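Local coordinates for SUMO1 linked HERC2 ZZ domain (Small ubiquitin-related modifier 1,E3 ubiquitin-protein ligase HERC2) (Homo sapiens, PDB 6WW3) that carries the zinc-binding ZZ domain of the HERC2 ubiquitin ligase, which binds histone H3 and SUMO1, in an engineered fusion with the SUMO1 tail, at residues T12-F26 against D33-K45. Residues are numbered along the deposited sequence; the frame is centred on the assembly and turned at random.
With ZN (zinc ion), chain C.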
loop_
_atom_site.group_PDB
_atom_site.type_symbol
_atom_site.label_atom_id
_atom_site.label_comp_id
_atom_site.label_asym_id
_atom_site.label_seq_id
_atom_site.Cartn_x
_atom_site.Cartn_y
_atom_site.Cartn_z
ATOM N N THR A 12 -5.048 5.927 1.172
ATOM C CA THR A 12 -5.024 5.593 2.591
ATOM C C THR A 12 -4.584 4.141 2.744
ATOM O O THR A 12 -5.003 3.281 1.965
ATOM C CB THR A 12 -6.419 5.770 3.216
ATOM O OG1 THR A 12 -6.947 7.063 2.896
ATOM C CG2 THR A 12 -6.388 5.610 4.725
ATOM N N CYS A 13 -3.731 3.860 3.734
ATOM C CA CYS A 13 -3.454 2.469 4.095
ATOM C C CYS A 13 -4.612 1.920 4.927
ATOM O O CYS A 13 -4.922 2.444 5.999
ATOM C CB CYS A 13 -2.148 2.330 4.868
ATOM S SG CYS A 13 -1.889 0.655 5.562
ATOM N N ASP A 14 -5.244 0.860 4.450
ATOM C CA ASP A 14 -6.375 0.309 5.184
ATOM C C ASP A 14 -5.961 -0.441 6.434
ATOM O O ASP A 14 -6.837 -0.824 7.208
ATOM C CB ASP A 14 -7.193 -0.605 4.278
ATOM C CG ASP A 14 -7.851 0.159 3.153
ATOM O OD1 ASP A 14 -8.750 0.956 3.449
ATOM O OD2 ASP A 14 -7.468 -0.025 1.981
ATOM N N GLY A 15 -4.667 -0.660 6.645
ATOM C CA GLY A 15 -4.198 -1.333 7.836
ATOM C C GLY A 15 -4.010 -0.415 9.026
ATOM O O GLY A 15 -4.345 -0.789 10.151
ATOM N N CYS A 16 -3.498 0.802 8.786
ATOM C CA CYS A 16 -3.119 1.715 9.854
ATOM C C CYS A 16 -3.624 3.134 9.642
ATOM O O CYS A 16 -3.288 4.012 10.443
ATOM C CB CYS A 16 -1.588 1.745 10.018
ATOM S SG CYS A 16 -0.698 2.539 8.661
ATOM N N GLN A 17 -4.397 3.377 8.580
ATOM C CA GLN A 17 -4.969 4.679 8.248
ATOM C C GLN A 17 -3.915 5.735 7.926
ATOM O O GLN A 17 -4.234 6.927 7.914
ATOM C CB GLN A 17 -5.883 5.205 9.365
ATOM C CG GLN A 17 -6.922 4.208 9.839
ATOM C CD GLN A 17 -7.648 3.523 8.701
ATOM O OE1 GLN A 17 -7.742 2.298 8.666
ATOM N NE2 GLN A 17 -8.165 4.308 7.763
ATOM N N MET A 18 -2.675 5.329 7.632
ATOM C CA MET A 18 -1.668 6.266 7.118
ATOM C C MET A 18 -2.209 6.986 5.885
ATOM O O MET A 18 -2.802 6.356 5.007
ATOM C CB MET A 18 -0.379 5.513 6.758
ATOM C CG MET A 18 0.701 6.346 6.061
ATOM S SD MET A 18 2.037 5.356 5.351
ATOM C CE MET A 18 2.767 4.637 6.816
ATOM N N PHE A 19 -2.053 8.312 5.846
ATOM C CA PHE A 19 -2.548 9.106 4.714
ATOM C C PHE A 19 -1.783 10.413 4.518
ATOM O O PHE A 19 -1.732 11.242 5.422
ATOM C CB PHE A 19 -4.028 9.439 4.885
ATOM C CG PHE A 19 -4.593 10.260 3.763
ATOM C CD1 PHE A 19 -5.025 9.652 2.595
ATOM C CD2 PHE A 19 -4.646 11.635 3.853
ATOM C CE1 PHE A 19 -5.536 10.410 1.556
ATOM C CE2 PHE A 19 -5.138 12.394 2.804
ATOM C CZ PHE A 19 -5.586 11.778 1.660
ATOM N N PRO A 20 -1.197 10.607 3.329
ATOM C CA PRO A 20 -1.135 9.636 2.233
ATOM C C PRO A 20 -0.113 8.564 2.555
ATOM O O PRO A 20 0.718 8.807 3.445
ATOM C CB PRO A 20 -0.662 10.475 1.043
ATOM C CG PRO A 20 0.217 11.522 1.694
ATOM C CD PRO A 20 -0.492 11.856 2.995
ATOM N N ILE A 21 -0.181 7.398 1.901
ATOM C CA ILE A 21 0.874 6.408 2.075
ATOM C C ILE A 21 2.199 7.026 1.641
ATOM O O ILE A 21 2.301 7.620 0.558
ATOM C CB ILE A 21 0.567 5.132 1.274
ATOM C CG1 ILE A 21 -0.709 4.453 1.792
ATOM C CG2 ILE A 21 1.762 4.146 1.333
ATOM C CD1 ILE A 21 -0.941 3.082 1.227
ATOM N N ASN A 22 3.221 6.894 2.486
ATOM C CA ASN A 22 4.578 7.186 2.060
ATOM C C ASN A 22 5.358 5.875 1.939
ATOM O O ASN A 22 5.037 4.888 2.598
ATOM C CB ASN A 22 5.280 8.179 3.005
ATOM C CG ASN A 22 5.529 7.613 4.390
ATOM O OD1 ASN A 22 4.636 7.582 5.227
ATOM N ND2 ASN A 22 6.743 7.139 4.627
ATOM N N GLY A 23 6.349 5.862 1.051
ATOM C CA GLY A 23 7.044 4.641 0.699
ATOM C C GLY A 23 6.337 3.879 -0.409
ATOM O O GLY A 23 5.552 4.435 -1.185
ATOM N N SER A 24 6.635 2.579 -0.491
ATOM C CA SER A 24 5.973 1.744 -1.485
ATOM C C SER A 24 4.536 1.463 -1.066
ATOM O O SER A 24 4.240 1.246 0.112
ATOM C CB SER A 24 6.716 0.425 -1.709
ATOM O OG SER A 24 7.983 0.635 -2.315
ATOM N N ARG A 25 3.646 1.474 -2.049
ATOM C CA ARG A 25 2.226 1.217 -1.865
ATOM C C ARG A 25 1.897 -0.188 -2.357
ATOM O O ARG A 25 2.355 -0.607 -3.420
ATOM C CB ARG A 25 1.414 2.259 -2.643
ATOM C CG ARG A 25 -0.019 1.892 -2.929
ATOM C CD ARG A 25 -0.641 2.806 -3.975
ATOM N NE ARG A 25 -2.054 2.483 -4.169
ATOM C CZ ARG A 25 -2.832 2.960 -5.133
ATOM N NH1 ARG A 25 -2.352 3.803 -6.032
ATOM N NH2 ARG A 25 -4.106 2.581 -5.191
ATOM N N PHE A 26 1.099 -0.919 -1.590
ATOM C CA PHE A 26 0.712 -2.277 -1.968
ATOM C C PHE A 26 -0.801 -2.333 -2.151
ATOM O O PHE A 26 -1.548 -2.333 -1.169
ATOM C CB PHE A 26 1.187 -3.299 -0.934
ATOM C CG PHE A 26 2.686 -3.412 -0.855
ATOM C CD1 PHE A 26 3.356 -4.395 -1.574
ATOM C CD2 PHE A 26 3.427 -2.506 -0.102
ATOM C CE1 PHE A 26 4.739 -4.489 -1.521
ATOM C CE2 PHE A 26 4.810 -2.593 -0.048
ATOM C CZ PHE A 26 5.461 -3.595 -0.757
ATOM N N ASP A 33 -10.919 -1.937 -3.306
ATOM C CA ASP A 33 -10.263 -0.655 -3.080
ATOM C C ASP A 33 -9.430 -0.729 -1.803
ATOM O O ASP A 33 -9.708 -0.016 -0.841
ATOM C CB ASP A 33 -11.324 0.452 -2.999
ATOM C CG ASP A 33 -10.740 1.840 -2.752
ATOM O OD1 ASP A 33 -11.339 2.555 -1.940
ATOM O OD2 ASP A 33 -9.714 2.223 -3.353
ATOM N N PHE A 34 -8.426 -1.611 -1.768
ATOM C CA PHE A 34 -7.705 -1.916 -0.537
ATOM C C PHE A 34 -6.208 -1.746 -0.758
ATOM O O PHE A 34 -5.645 -2.338 -1.683
ATOM C CB PHE A 34 -8.022 -3.342 -0.056
ATOM C CG PHE A 34 -7.485 -3.670 1.327
ATOM C CD1 PHE A 34 -6.141 -3.955 1.519
ATOM C CD2 PHE A 34 -8.337 -3.703 2.427
ATOM C CE1 PHE A 34 -5.643 -4.252 2.793
ATOM C CE2 PHE A 34 -7.859 -4.013 3.697
ATOM C CZ PHE A 34 -6.499 -4.288 3.878
ATOM N N ASP A 35 -5.567 -0.982 0.123
ATOM C CA ASP A 35 -4.142 -0.690 0.031
ATOM C C ASP A 35 -3.485 -0.872 1.391
ATOM O O ASP A 35 -4.105 -0.640 2.429
ATOM C CB ASP A 35 -3.883 0.739 -0.473
ATOM C CG ASP A 35 -4.525 1.012 -1.824
ATOM O OD1 ASP A 35 -5.695 1.440 -1.853
ATOM O OD2 ASP A 35 -3.851 0.827 -2.855
ATOM N N PHE A 36 -2.217 -1.295 1.368
ATOM C CA PHE A 36 -1.355 -1.402 2.541
ATOM C C PHE A 36 -0.131 -0.518 2.361
ATOM O O PHE A 36 0.443 -0.475 1.274
ATOM C CB PHE A 36 -0.843 -2.835 2.729
ATOM C CG PHE A 36 -1.726 -3.717 3.555
ATOM C CD1 PHE A 36 -2.500 -3.203 4.578
ATOM C CD2 PHE A 36 -1.749 -5.084 3.326
ATOM C CE1 PHE A 36 -3.284 -4.034 5.354
ATOM C CE2 PHE A 36 -2.538 -5.918 4.103
ATOM C CZ PHE A 36 -3.303 -5.391 5.115
ATOM N N CYS A 37 0.316 0.134 3.429
ATOM C CA CYS A 37 1.695 0.591 3.426
ATOM C C CYS A 37 2.615 -0.621 3.599
ATOM O O CYS A 37 2.159 -1.750 3.807
ATOM C CB CYS A 37 1.933 1.640 4.509
ATOM S SG CYS A 37 1.978 0.970 6.188
ATOM N N GLU A 38 3.925 -0.403 3.483
ATOM C CA GLU A 38 4.824 -1.556 3.459
ATOM C C GLU A 38 4.859 -2.270 4.805
ATOM O O GLU A 38 4.839 -3.507 4.850
ATOM C CB GLU A 38 6.235 -1.155 3.026
ATOM C CG GLU A 38 7.196 -2.346 2.974
ATOM C CD GLU A 38 8.489 -2.053 2.228
ATOM O OE1 GLU A 38 8.579 -1.013 1.542
ATOM O OE2 GLU A 38 9.431 -2.856 2.357
ATOM N N THR A 39 4.912 -1.521 5.911
ATOM C CA THR A 39 4.892 -2.163 7.222
ATOM C C THR A 39 3.632 -3.002 7.394
ATOM O O THR A 39 3.700 -4.164 7.796
ATOM C CB THR A 39 4.979 -1.133 8.345
ATOM O OG1 THR A 39 6.195 -0.386 8.229
ATOM C CG2 THR A 39 4.958 -1.854 9.689
ATOM N N CYS A 40 2.468 -2.428 7.067
ATOM C CA CYS A 40 1.223 -3.185 7.162
ATOM C C CYS A 40 1.234 -4.384 6.229
ATOM O O CYS A 40 0.750 -5.465 6.591
ATOM C CB CYS A 40 0.030 -2.287 6.843
ATOM S SG CYS A 40 -0.394 -1.189 8.179
ATOM N N PHE A 41 1.774 -4.211 5.016
ATOM C CA PHE A 41 1.837 -5.330 4.085
ATOM C C PHE A 41 2.613 -6.496 4.672
ATOM O O PHE A 41 2.286 -7.651 4.394
ATOM C CB PHE A 41 2.465 -4.909 2.758
ATOM C CG PHE A 41 2.727 -6.067 1.830
ATOM C CD1 PHE A 41 1.668 -6.798 1.291
ATOM C CD2 PHE A 41 4.020 -6.430 1.501
ATOM C CE1 PHE A 41 1.895 -7.872 0.444
ATOM C CE2 PHE A 41 4.266 -7.506 0.642
ATOM C CZ PHE A 41 3.204 -8.232 0.119
ATOM N N LYS A 42 3.654 -6.212 5.462
ATOM C CA LYS A 42 4.501 -7.242 6.048
ATOM C C LYS A 42 3.944 -7.827 7.342
ATOM O O LYS A 42 4.460 -8.852 7.794
ATOM C CB LYS A 42 5.899 -6.684 6.352
ATOM C CG LYS A 42 6.752 -6.235 5.173
ATOM C CD LYS A 42 7.157 -7.353 4.274
ATOM C CE LYS A 42 8.178 -6.839 3.272
ATOM N NZ LYS A 42 8.430 -7.813 2.166
ATOM N N THR A 43 2.944 -7.199 7.978
ATOM C CA THR A 43 2.574 -7.608 9.337
ATOM C C THR A 43 1.088 -7.875 9.536
ATOM O O THR A 43 0.708 -8.592 10.466
ATOM C CB THR A 43 3.029 -6.556 10.358
ATOM O OG1 THR A 43 2.361 -5.309 10.112
ATOM C CG2 THR A 43 4.525 -6.341 10.273
ATOM N N LYS A 44 0.233 -7.256 8.737
ATOM C CA LYS A 44 -1.199 -7.425 8.924
ATOM C C LYS A 44 -1.690 -8.680 8.228
ATOM O O LYS A 44 -1.188 -9.068 7.171
ATOM C CB LYS A 44 -1.986 -6.219 8.409
ATOM C CG LYS A 44 -2.367 -5.179 9.457
ATOM C CD LYS A 44 -1.212 -4.522 10.116
ATOM C CE LYS A 44 -1.676 -3.264 10.813
ATOM N NZ LYS A 44 -0.550 -2.662 11.574
ATOM N N LYS A 45 -2.702 -9.300 8.825
ATOM C CA LYS A 45 -3.334 -10.462 8.225
ATOM C C LYS A 45 -4.301 -10.028 7.125
ATOM O O LYS A 45 -4.998 -9.015 7.248
ATOM C CB LYS A 45 -4.041 -11.272 9.314
HETATM ZN ZN ZN C . -0.230 0.823 7.198
HETATM O O HOH W 1 -10.715 -0.420 1.652
HETATM O O HOH W 2 5.046 2.118 2.635
HETATM O O HOH W 3 8.098 1.473 1.688
#
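With its CG swung anti to the backbone N (chi1 161°) and the chain extended as far as NE, Arg25 reaches Asp35, whose own CG lies beside its backbone N (chi1 -57°). NE and NH2 both close on the single oxygen OD2, NE at 2.8 Å, from one face of the carboxylate, while that oxygen stays in the guanidinium plane. A leucine in place of Arg25 would probably leave the carboxylate of Asp35 without this two-nitrogen grip and its balancing charge. Next along the strand, Phe26 and Phe36 form an antiparallel hydrogen-bonded pair, each N donating to the other's O. Flat and apolar, the Phe26 and Phe41 rings join strand to helix 38-43 in an offset stack, planes at 6°, with Phe41 CB also over the Phe26 face. Asp14 suits its place because its short side chain brings OD2 to Asp35 N at 2.8 Å while its own N reaches Asp35 O; its CB lies over the Phe34 ring. Both segments belong to the ZZ finger, the HERC2 part of the fusion, where Cys13, Cys16, Cys37 and Cys40 bind one zinc ion, tying loop 13-16 to the helix start. Cys37 N-caps the helix, its SG accepting from Cys40 N at 3.5 Å, and Cys37 N donates to Cys13 SG at 3.1 Å. These N-H donors probably ease the negative charge on the Cys13 and Cys37 sulfurs and help hold them in place.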